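Long-range contacts in glycosyl hydrolase, family 38 (Enterococcus faecalis, PDB 5KBP), which probably hydrolyses alpha-mannosidic linkages in carbohydrates as a metal-binding member of glycosyl hydrolase family 38: residues V610-A615 against N667-H672; R303-Q308 against A768-E773. One frame throughout, in Å; residues are numbered along the deposited sequence.

Overall arrangement
Both contacts reach the same nine-stranded antiparallel sheet, and their centres lie about 14 Å apart. Contact 1 is the more peripheral, its centre about 28 Å from the centre of the chain; that of contact 2 is about 16 Å away. In sequence, both segments of contact 1 fall between R303-Q308 and A768-E773. Segments 667-672 and 768-773 touch directly. N667 N probably hydrogen-bonds to G772 O (2.8 Å), and Q771 NE2 probably hydrogen-bonds to I669 O (2.7 Å). Contact 2 then ties this region to helix 304-332. Both lie away from F253 and Y256, which bind calcium in this protein, although no ion is bound to this chain here.

Contact 1: V610-A615 against N667-H672; sequences VMLPVA and NQIKDH
V614 and A615, just past the end of strand 601-613, run beside I669 and K670. The CA atoms of A615 and K670 are 4.5 Å apart. K670 N donates to V614 O at 3.0 Å, and the bond is nearly straight (167° at the hydrogen). K670 O takes a CA-H...O contact from A615 CA at 3.3 Å. A water donates to both P613 O and K670 O, so it bridges the two backbones.

Segment 667-672 is the connection from strand 659-667, in the nine-stranded sheet that also holds 601-613, to strand 672-679 in the second large sheet. The contact thus sits where the chain passes between sheets. This is consistent with the galactose mutarotase-like beta-sandwich of the family's C-terminal region.

The I669 side chain packs against the end of the strand. Its CG2, anti to the backbone N, comes to 3.1 Å from P613 O, a close approach. The same methyl lies over the centre of the H672 ring, 3.5 Å above its plane. I669 CG1 meets L612 CB at 4.3 Å. L612 CD1 approaches H672 obliquely, while H672 ND1 is hydrogen-bonded to D564 OD1.

Beyond the paired backbones, A615 CB touches K670 CB at 3.8 Å, and the rest of the lysine chain extends away. D671 OD2 lies 3.6 Å from A615 CB and accepts a hydrogen bond from A616 N.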
ATOM      1  N   VAL A 610      26.193  -4.964  23.295  1.00 56.29           N
ATOM      2  CA  VAL A 610      25.631  -5.092  24.632  1.00 59.67           C
ATOM      3  C   VAL A 610      24.622  -6.231  24.630  1.00 61.50           C
ATOM      4  O   VAL A 610      23.990  -6.528  23.612  1.00 62.61           O
ATOM      5  CB  VAL A 610      24.986  -3.769  25.110  1.00 58.52           C
ATOM      6  CG1 VAL A 610      23.589  -3.592  24.527  1.00 54.36           C
ATOM      7  CG2 VAL A 610      24.965  -3.706  26.626  1.00 67.24           C
ATOM      8  N   MET A 611      24.487  -6.885  25.781  1.00 57.81           N
ATOM      9  CA  MET A 611      23.609  -8.037  25.934  1.00 55.96           C
ATOM     10  C   MET A 611      22.265  -7.574  26.481  1.00 54.51           C
ATOM     11  O   MET A 611      22.189  -7.065  27.604  1.00 54.56           O
ATOM     12  CB  MET A 611      24.238  -9.081  26.854  1.00 54.33           C
ATOM     13  CG  MET A 611      25.564  -9.618  26.347  1.00 51.96           C
ATOM     14  SD  MET A 611      25.405 -10.580  24.828  1.00 63.86           S
ATOM     15  CE  MET A 611      24.400 -11.948  25.400  1.00 54.56           C
ATOM     16  N   LEU A 612      21.211  -7.759  25.691  1.00 55.92           N
ATOM     17  CA  LEU A 612      19.892  -7.280  26.062  1.00 59.56           C
ATOM     18  C   LEU A 612      18.924  -8.443  26.250  1.00 56.96           C
ATOM     19  O   LEU A 612      19.055  -9.481  25.593  1.00 52.66           O
ATOM     20  CB  LEU A 612      19.332  -6.325  25.001  1.00 54.94           C
ATOM     21  CG  LEU A 612      20.081  -5.008  24.798  1.00 48.06           C
ATOM     22  CD1 LEU A 612      19.322  -4.110  23.836  1.00 46.04           C
ATOM     23  CD2 LEU A 612      20.301  -4.313  26.132  1.00 48.29           C
ATOM     24  N   PRO A 613      17.956  -8.302  27.154  1.00 53.82           N
ATOM     25  CA  PRO A 613      16.884  -9.299  27.248  1.00 47.71           C
ATOM     26  C   PRO A 613      16.158  -9.434  25.917  1.00 46.61           C
ATOM     27  O   PRO A 613      15.891  -8.445  25.233  1.00 53.07           O
ATOM     28  CB  PRO A 613      15.969  -8.732  28.338  1.00 47.40           C
ATOM     29  CG  PRO A 613      16.868  -7.870  29.167  1.00 51.48           C
ATOM     30  CD  PRO A 613      17.844  -7.268  28.198  1.00 52.92           C
ATOM     31  N   VAL A 614      15.849 -10.680  25.547  1.00 49.92           N
ATOM     32  CA  VAL A 614      15.218 -10.936  24.255  1.00 44.11           C
ATOM     33  C   VAL A 614      13.852 -10.266  24.183  1.00 46.92           C
ATOM     34  O   VAL A 614      13.453  -9.746  23.133  1.00 46.42           O
ATOM     35  CB  VAL A 614      15.126 -12.452  24.001  1.00 46.35           C
ATOM     36  CG1 VAL A 614      14.443 -12.733  22.671  1.00 58.81           C
ATOM     37  CG2 VAL A 614      16.512 -13.069  24.031  1.00 46.41           C
ATOM     38  N   ALA A 615      13.123 -10.260  25.290  1.00 53.65           N
ATOM     39  CA  ALA A 615      11.803  -9.641  25.382  1.00 51.36           C
ATOM     40  C   ALA A 615      11.429  -9.582  26.858  1.00 44.52           C
ATOM     41  O   ALA A 615      12.279  -9.775  27.737  1.00 50.81           O
ATOM     42  CB  ALA A 615      10.765 -10.414  24.566  1.00 49.90           C
ATOM     43  N   ASN A 667      17.637  -4.497  15.034  1.00 49.96           N
ATOM     44  CA  ASN A 667      16.795  -4.700  16.208  1.00 40.34           C
ATOM     45  C   ASN A 667      16.117  -6.061  16.128  1.00 42.92           C
ATOM     46  O   ASN A 667      15.141  -6.246  15.398  1.00 38.75           O
ATOM     47  CB  ASN A 667      15.770  -3.579  16.321  1.00 35.11           C
ATOM     48  CG  ASN A 667      14.940  -3.676  17.582  1.00 43.66           C
ATOM     49  OD1 ASN A 667      13.712  -3.611  17.539  1.00 44.42           O
ATOM     50  ND2 ASN A 667      15.608  -3.849  18.713  1.00 47.75           N
ATOM     51  N   GLN A 668      16.644  -7.028  16.879  1.00 44.78           N
ATOM     52  CA  GLN A 668      16.002  -8.322  17.070  1.00 46.76           C
ATOM     53  C   GLN A 668      15.523  -8.488  18.509  1.00 50.36           C
ATOM     54  O   GLN A 668      15.389  -9.608  19.007  1.00 47.15           O
ATOM     55  CB  GLN A 668      16.948  -9.455  16.679  1.00 37.35           C
ATOM     56  CG  GLN A 668      17.357  -9.434  15.215  1.00 44.50           C
ATOM     57  CD  GLN A 668      16.170  -9.556  14.274  1.00 56.76           C
ATOM     58  OE1 GLN A 668      15.199 -10.250  14.569  1.00 66.71           O
ATOM     59  NE2 GLN A 668      16.245  -8.874  13.136  1.00 56.93           N
ATOM     60  N   ILE A 669      15.261  -7.370  19.182  1.00 50.41           N
ATOM     61  CA  ILE A 669      14.866  -7.342  20.582  1.00 48.61           C
ATOM     62  C   ILE A 669      13.450  -6.792  20.669  1.00 43.98           C
ATOM     63  O   ILE A 669      13.081  -5.883  19.915  1.00 52.61           O
ATOM     64  CB  ILE A 669      15.844  -6.491  21.421  1.00 46.13           C
ATOM     65  CG1 ILE A 669      17.266  -7.046  21.307  1.00 47.75           C
ATOM     66  CG2 ILE A 669      15.412  -6.431  22.876  1.00 35.51           C
ATOM     67  CD1 ILE A 669      17.402  -8.484  21.762  1.00 47.98           C
ATOM     68  N   LYS A 670      12.658  -7.343  21.584  1.00 36.99           N
ATOM     69  CA  LYS A 670      11.273  -6.943  21.767  1.00 40.17           C
ATOM     70  C   LYS A 670      11.069  -6.349  23.156  1.00 37.68           C
ATOM     71  O   LYS A 670      11.853  -6.585  24.079  1.00 47.20           O
ATOM     72  CB  LYS A 670      10.324  -8.132  21.569  1.00 41.50           C
ATOM     73  CG  LYS A 670      10.410  -8.763  20.191  1.00 44.48           C
ATOM     74  CD  LYS A 670       9.544 -10.009  20.100  1.00 43.28           C
ATOM     75  CE  LYS A 670       9.675 -10.681  18.741  1.00 49.80           C
ATOM     76  NZ  LYS A 670       8.889 -11.945  18.656  1.00 58.68           N
ATOM     77  N   ASP A 671       9.998  -5.562  23.281  1.00 38.64           N
ATOM     78  CA  ASP A 671       9.542  -5.024  24.566  1.00 44.43           C
ATOM     79  C   ASP A 671      10.626  -4.191  25.251  1.00 49.37           C
ATOM     80  O   ASP A 671      10.955  -4.398  26.420  1.00 45.83           O
ATOM     81  CB  ASP A 671       9.061  -6.151  25.486  1.00 48.31           C
ATOM     82  CG  ASP A 671       7.922  -6.950  24.882  1.00 59.86           C
ATOM     83  OD1 ASP A 671       6.993  -6.336  24.318  1.00 62.54           O
ATOM     84  OD2 ASP A 671       7.959  -8.195  24.972  1.00 66.61           O
ATOM     85  N   HIS A 672      11.178  -3.228  24.515  1.00 51.74           N
ATOM     86  CA  HIS A 672      12.252  -2.406  25.054  1.00 53.70           C
ATOM     87  C   HIS A 672      12.252  -1.045  24.371  1.00 47.16           C
ATOM     88  O   HIS A 672      11.564  -0.823  23.372  1.00 42.87           O
ATOM     89  CB  HIS A 672      13.614  -3.085  24.884  1.00 49.96           C
ATOM     90  CG  HIS A 672      14.111  -3.089  23.474  1.00 51.13           C
ATOM     91  ND1 HIS A 672      15.355  -2.609  23.121  1.00 50.66           N
ATOM     92  CD2 HIS A 672      13.530  -3.509  22.326  1.00 48.69           C
ATOM     93  CE1 HIS A 672      15.518  -2.734  21.816  1.00 44.70           C
ATOM     94  NE2 HIS A 672      14.426  -3.277  21.310  1.00 46.82           N
TER
HETATM   95  O   HOH W   1      13.749  -6.872  25.915  1.00 44.88           O

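Contact 2: R303-Q308 against A768-E773; sequences RVYLKQ and AQCQGE
R303 NH1 donates to Y305 OH at 2.8 Å, with 149° at the hydrogen. The hydroxyl oxygen lies in the guanidinium plane. The other nitrogens of the group are also held, NE in a salt bridge to E571 and NH2 in one to D362. Three side chains therefore fix how the flat group is turned, and the two carboxylates probably stabilise its positive charge.

A768 covers one face of this guanidinium. Its CA sits 3.7 Å above the plane, over the centre. Its CB is shifted toward one nitrogen and approaches R303 NH2 to 3.5 Å. The arginine reaches there with an extended chain from CG to NE. No hydrogen bond joins the two segments, so they meet by van der Waals packing and by a sulfur contact.

R303 lies at the N-terminal start of the helix that runs on to residue 332, in the alpha-mannosidase middle domain. L306 N bonds to R303 O in this first turn. Segment 768-773 ends a short 3-10 turn and leads into strand 772-783 of the nine-stranded sheet. The contact therefore sets the start of the helix against the beta-rich C-terminal part of the chain.

C770 has backbone angles of the left-handed helical region and directs its side chain at the helix start. SG lies 3.7 Å from R303 CA. It also meets the Y305 ring at the edge, 4.0 Å from CE1. The sulfur is 5.2 Å from the ring centroid and 83° off the ring normal, an edge-on sulfur-aromatic contact. Y305 CG stands between the backbone N and the carbonyl carbon (chi1 60°), with R303 O above one ring face near the rim. I751 of strand 745-753 packs on both V304 and C770.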
ATOM      1  N   ARG A 303       6.727   3.082  16.688  1.00 36.25           N
ATOM      2  CA  ARG A 303       6.986   2.821  15.272  1.00 41.44           C
ATOM      3  C   ARG A 303       7.760   3.980  14.636  1.00 45.34           C
ATOM      4  O   ARG A 303       7.244   4.750  13.827  1.00 44.08           O
ATOM      5  CB  ARG A 303       5.677   2.558  14.520  1.00 41.41           C
ATOM      6  CG  ARG A 303       4.860   1.395  15.059  1.00 41.45           C
ATOM      7  CD  ARG A 303       3.565   1.241  14.279  1.00 46.99           C
ATOM      8  NE  ARG A 303       2.719   0.166  14.789  1.00 41.09           N
ATOM      9  CZ  ARG A 303       2.649  -1.051  14.257  1.00 42.24           C
ATOM     10  NH1 ARG A 303       3.379  -1.360  13.193  1.00 40.67           N
ATOM     11  NH2 ARG A 303       1.843  -1.961  14.789  1.00 44.62           N
ATOM     12  N   VAL A 304       9.032   4.072  15.031  1.00 44.84           N
ATOM     13  CA  VAL A 304       9.859   5.216  14.650  1.00 40.60           C
ATOM     14  C   VAL A 304      10.031   5.298  13.137  1.00 43.14           C
ATOM     15  O   VAL A 304      10.248   6.385  12.587  1.00 43.76           O
ATOM     16  CB  VAL A 304      11.218   5.147  15.377  1.00 41.94           C
ATOM     17  CG1 VAL A 304      11.986   3.898  14.965  1.00 48.25           C
ATOM     18  CG2 VAL A 304      12.036   6.407  15.122  1.00 34.71           C
ATOM     19  N   TYR A 305       9.926   4.163  12.438  1.00 40.34           N
ATOM     20  CA  TYR A 305      10.081   4.178  10.986  1.00 36.80           C
ATOM     21  C   TYR A 305       8.998   5.012  10.314  1.00 41.18           C
ATOM     22  O   TYR A 305       9.238   5.600   9.253  1.00 52.35           O
ATOM     23  CB  TYR A 305      10.079   2.750  10.438  1.00 32.76           C
ATOM     24  CG  TYR A 305       8.822   1.961  10.733  1.00 38.75           C
ATOM     25  CD1 TYR A 305       8.709   1.207  11.893  1.00 44.67           C
ATOM     26  CD2 TYR A 305       7.754   1.957   9.843  1.00 42.11           C
ATOM     27  CE1 TYR A 305       7.566   0.478  12.164  1.00 45.53           C
ATOM     28  CE2 TYR A 305       6.607   1.232  10.106  1.00 43.10           C
ATOM     29  CZ  TYR A 305       6.519   0.494  11.268  1.00 45.34           C
ATOM     30  OH  TYR A 305       5.379  -0.230  11.535  1.00 45.39           O
ATOM     31  N   LEU A 306       7.805   5.074  10.910  1.00 41.25           N
ATOM     32  CA  LEU A 306       6.770   5.968  10.402  1.00 43.37           C
ATOM     33  C   LEU A 306       7.205   7.423  10.518  1.00 42.63           C
ATOM     34  O   LEU A 306       7.040   8.212   9.580  1.00 39.42           O
ATOM     35  CB  LEU A 306       5.460   5.742  11.160  1.00 40.70           C
ATOM     36  CG  LEU A 306       4.770   4.385  11.033  1.00 37.47           C
ATOM     37  CD1 LEU A 306       3.586   4.312  11.980  1.00 38.87           C
ATOM     38  CD2 LEU A 306       4.324   4.137   9.603  1.00 39.47           C
ATOM     39  N   LYS A 307       7.762   7.797  11.673  1.00 44.43           N
ATOM     40  CA  LYS A 307       8.200   9.173  11.878  1.00 40.81           C
ATOM     41  C   LYS A 307       9.378   9.517  10.975  1.00 46.96           C
ATOM     42  O   LYS A 307       9.491  10.652  10.499  1.00 51.17           O
ATOM     43  CB  LYS A 307       8.570   9.400  13.345  1.00 34.78           C
ATOM     44  CG  LYS A 307       7.391   9.679  14.271  1.00 42.17           C
ATOM     45  CD  LYS A 307       6.577   8.434  14.567  1.00 38.74           C
ATOM     46  CE  LYS A 307       5.544   8.711  15.643  1.00 37.08           C
ATOM     47  NZ  LYS A 307       4.695   7.519  15.910  1.00 33.50           N
ATOM     48  N   GLN A 308      10.267   8.552  10.731  1.00 45.31           N
ATOM     49  CA  GLN A 308      11.398   8.796   9.842  1.00 48.79           C
ATOM     50  C   GLN A 308      10.930   9.017   8.410  1.00 39.83           C
ATOM     51  O   GLN A 308      11.396   9.938   7.729  1.00 45.98           O
ATOM     52  CB  GLN A 308      12.384   7.631   9.917  1.00 41.93           C
ATOM     53  CG  GLN A 308      13.122   7.534  11.242  1.00 40.60           C
ATOM     54  CD  GLN A 308      14.096   6.374  11.288  1.00 48.51           C
ATOM     55  OE1 GLN A 308      13.821   5.295  10.762  1.00 52.28           O
ATOM     56  NE2 GLN A 308      15.243   6.593  11.916  1.00 44.29           N
ATOM     57  N   ALA A 768       4.695  -3.753  15.760  1.00 39.34           N
ATOM     58  CA  ALA A 768       5.079  -2.609  16.575  1.00 39.35           C
ATOM     59  C   ALA A 768       6.373  -2.850  17.338  1.00 41.58           C
ATOM     60  O   ALA A 768       6.898  -1.912  17.950  1.00 47.07           O
ATOM     61  CB  ALA A 768       3.959  -2.258  17.556  1.00 37.21           C
ATOM     62  N   GLN A 769       6.894  -4.080  17.323  1.00 31.41           N
ATOM     63  CA  GLN A 769       8.186  -4.371  17.930  1.00 41.18           C
ATOM     64  C   GLN A 769       9.350  -3.846  17.101  1.00 42.94           C
ATOM     65  O   GLN A 769      10.492  -3.909  17.569  1.00 42.68           O
ATOM     66  CB  GLN A 769       8.340  -5.879  18.145  1.00 45.90           C
ATOM     67  CG  GLN A 769       7.320  -6.492  19.094  1.00 45.64           C
ATOM     68  CD  GLN A 769       7.586  -6.162  20.553  1.00 48.50           C
ATOM     69  OE1 GLN A 769       8.521  -5.433  20.877  1.00 45.18           O
ATOM     70  NE2 GLN A 769       6.761  -6.704  21.440  1.00 43.21           N
ATOM     71  N   CYS A 770       9.090  -3.358  15.888  1.00 35.25           N
ATOM     72  CA  CYS A 770      10.086  -2.671  15.065  1.00 39.89           C
ATOM     73  C   CYS A 770      11.338  -3.522  14.865  1.00 38.60           C
ATOM     74  O   CYS A 770      12.465  -3.085  15.109  1.00 45.77           O
ATOM     75  CB  CYS A 770      10.442  -1.312  15.670  1.00 45.55           C
ATOM     76  SG  CYS A 770       9.044  -0.187  15.835  1.00 46.91           S
ATOM     77  N   GLN A 771      11.133  -4.754  14.413  1.00 42.55           N
ATOM     78  CA  GLN A 771      12.245  -5.655  14.155  1.00 49.75           C
ATOM     79  C   GLN A 771      12.875  -5.349  12.801  1.00 45.30           C
ATOM     80  O   GLN A 771      12.175  -5.089  11.819  1.00 51.38           O
ATOM     81  CB  GLN A 771      11.777  -7.111  14.193  1.00 46.80           C
ATOM     82  CG  GLN A 771      11.118  -7.536  15.501  1.00 39.12           C
ATOM     83  CD  GLN A 771      12.101  -7.643  16.653  1.00 49.92           C
ATOM     84  OE1 GLN A 771      12.695  -8.696  16.881  1.00 56.44           O
ATOM     85  NE2 GLN A 771      12.271  -6.551  17.390  1.00 46.80           N
ATOM     86  N   GLY A 772      14.208  -5.375  12.755  1.00 50.39           N
ATOM     87  CA  GLY A 772      14.920  -5.255  11.505  1.00 54.00           C
ATOM     88  C   GLY A 772      15.977  -4.173  11.566  1.00 50.12           C
ATOM     89  O   GLY A 772      16.361  -3.708  12.645  1.00 49.61           O
ATOM     90  N   GLU A 773      16.445  -3.776  10.384  1.00 51.40           N
ATOM     91  CA  GLU A 773      17.505  -2.786  10.259  1.00 51.35           C
ATOM     92  C   GLU A 773      16.950  -1.377  10.420  1.00 45.20           C
ATOM     93  O   GLU A 773      15.888  -1.045   9.885  1.00 47.43           O
ATOM     94  CB  GLU A 773      18.191  -2.918   8.898  1.00 64.73           C
ATOM     95  CG  GLU A 773      18.846  -4.268   8.639  1.00 83.38           C
ATOM     96  CD  GLU A 773      20.316  -4.284   9.007  1.00101.42           C
ATOM     97  OE1 GLU A 773      20.860  -5.383   9.249  1.00108.51           O
ATOM     98  OE2 GLU A 773      20.929  -3.197   9.054  1.00106.33           O
TER